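Local structure of protein FLUORESCENT IN BLUE LIGHT, chloroplastic (Arabidopsis thaliana, 4YVO) at residues 157-160 against 161-164. The protein negatively regulates tetrapyrrole biosynthesis, including that of chlorophyll, in chloroplasts, its TPR domain, the part crystallised here, mediating complex formation with glutamyl-tRNA reductase. Sequence-based numbering, arbitrary orientation.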
loop_
_atom_site.group_PDB
_atom_site.type_symbol
_atom_site.label_atom_id
_atom_site.label_comp_id
_atom_site.label_asym_id
_atom_site.label_seq_id
_atom_site.Cartn_x
_atom_site.Cartn_y
_atom_site.Cartn_z
ATOM N N THR A 157 -12.150 -8.341 -9.045
ATOM C CA THR A 157 -12.640 -7.100 -8.455
ATOM C C THR A 157 -11.878 -5.888 -9.000
ATOM O O THR A 157 -12.467 -4.842 -9.289
ATOM C CB THR A 157 -12.540 -7.144 -6.927
ATOM O OG1 THR A 157 -13.253 -8.290 -6.449
ATOM C CG2 THR A 157 -13.146 -5.891 -6.309
ATOM N N TYR A 158 -10.569 -6.048 -9.142
ATOM C CA TYR A 158 -9.710 -5.028 -9.726
ATOM C C TYR A 158 -10.214 -4.612 -11.110
ATOM O O TYR A 158 -10.448 -3.422 -11.368
ATOM C CB TYR A 158 -8.290 -5.581 -9.791
ATOM C CG TYR A 158 -7.271 -4.766 -10.541
ATOM C CD1 TYR A 158 -6.944 -3.476 -10.145
ATOM C CD2 TYR A 158 -6.599 -5.308 -11.631
ATOM C CE1 TYR A 158 -5.977 -2.740 -10.824
ATOM C CE2 TYR A 158 -5.635 -4.587 -12.306
ATOM C CZ TYR A 158 -5.329 -3.306 -11.901
ATOM O OH TYR A 158 -4.367 -2.602 -12.583
ATOM N N ILE A 159 -10.401 -5.588 -11.994
ATOM C CA ILE A 159 -10.880 -5.298 -13.345
ATOM C C ILE A 159 -12.296 -4.711 -13.331
ATOM O O ILE A 159 -12.582 -3.747 -14.053
ATOM C CB ILE A 159 -10.832 -6.552 -14.258
ATOM C CG1 ILE A 159 -9.390 -7.058 -14.405
ATOM C CG2 ILE A 159 -11.456 -6.258 -15.627
ATOM C CD1 ILE A 159 -8.429 -6.074 -15.061
ATOM N N ALA A 160 -13.174 -5.280 -12.506
ATOM C CA ALA A 160 -14.549 -4.795 -12.408
ATOM C C ALA A 160 -14.553 -3.329 -11.994
ATOM O O ALA A 160 -15.339 -2.519 -12.489
ATOM C CB ALA A 160 -15.350 -5.630 -11.403
ATOM N N ARG A 161 -13.653 -2.986 -11.084
ATOM C CA ARG A 161 -13.562 -1.615 -10.618
ATOM C C ARG A 161 -12.980 -0.691 -11.697
ATOM O O ARG A 161 -13.502 0.402 -11.920
ATOM C CB ARG A 161 -12.769 -1.560 -9.316
ATOM C CG ARG A 161 -12.901 -0.269 -8.591
ATOM C CD ARG A 161 -12.503 -0.418 -7.132
ATOM N NE ARG A 161 -12.459 0.891 -6.503
ATOM C CZ ARG A 161 -13.471 1.441 -5.851
ATOM N NH1 ARG A 161 -14.625 0.778 -5.703
ATOM N NH2 ARG A 161 -13.316 2.647 -5.321
ATOM N N LEU A 162 -11.924 -1.136 -12.381
ATOM C CA LEU A 162 -11.353 -0.370 -13.502
ATOM C C LEU A 162 -12.386 -0.080 -14.595
ATOM O O LEU A 162 -12.348 0.968 -15.248
ATOM C CB LEU A 162 -10.172 -1.111 -14.130
ATOM C CG LEU A 162 -8.873 -1.179 -13.326
ATOM C CD1 LEU A 162 -7.857 -2.020 -14.083
ATOM C CD2 LEU A 162 -8.318 0.223 -13.059
ATOM N N GLU A 163 -13.309 -1.012 -14.795
ATOM C CA GLU A 163 -14.355 -0.839 -15.800
ATOM C C GLU A 163 -15.332 0.290 -15.465
ATOM O O GLU A 163 -16.079 0.750 -16.336
ATOM C CB GLU A 163 -15.089 -2.160 -16.040
ATOM C CG GLU A 163 -14.223 -3.146 -16.806
ATOM C CD GLU A 163 -14.797 -4.540 -16.870
ATOM O OE1 GLU A 163 -15.723 -4.847 -16.092
ATOM O OE2 GLU A 163 -14.317 -5.334 -17.709
ATOM N N THR A 164 -15.314 0.732 -14.207
ATOM C CA THR A 164 -16.172 1.824 -13.744
ATOM C C THR A 164 -15.406 3.154 -13.629
ATOM O O THR A 164 -15.954 4.147 -13.145
ATOM C CB THR A 164 -16.865 1.504 -12.378
ATOM O OG1 THR A 164 -15.893 1.444 -11.328
ATOM C CG2 THR A 164 -17.660 0.188 -12.437
#
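Thr157 O accepts the backbone N-H of Arg161 at 2.8 Å, an i to i+4 bond in the last turns of helix 148-162, within the third TPR repeat. The Arg161 side chain runs extended toward helix 131-144, where its NE is hydrogen-bonded to Thr132. Tyr158 repeats the backbone pattern, its O lying 2.9 Å from Leu162 N with an N-H...O angle of 166°. With CG anti to the backbone N (chi1 172°), its ring leans toward the C-terminal end, and Leu162 CD1 settles over one face, 3.8 Å from the centroid and 21° off the normal, a CH-pi contact displaced toward CZ. Replacing Tyr158 by alanine would remove the ring and would probably leave the Leu162 methyl without its aromatic floor and its side chain freer to turn. Ile159 O takes Glu163 N at 2.9 Å, while Ile159 CG2 comes within 3.7 Å of Glu163 OE2, a carboxylate beside a methyl. Ala160 O meets Thr164 CG2 at 3.6 Å. Thr164 turns back on Arg161 O, which accepts both its N and, at 2.7 Å, its OG1, the hydroxyl lying in the carbonyl plane on a lone pair. Two donors on one carbonyl thus satisfy a backbone acceptor in this C-terminal turn.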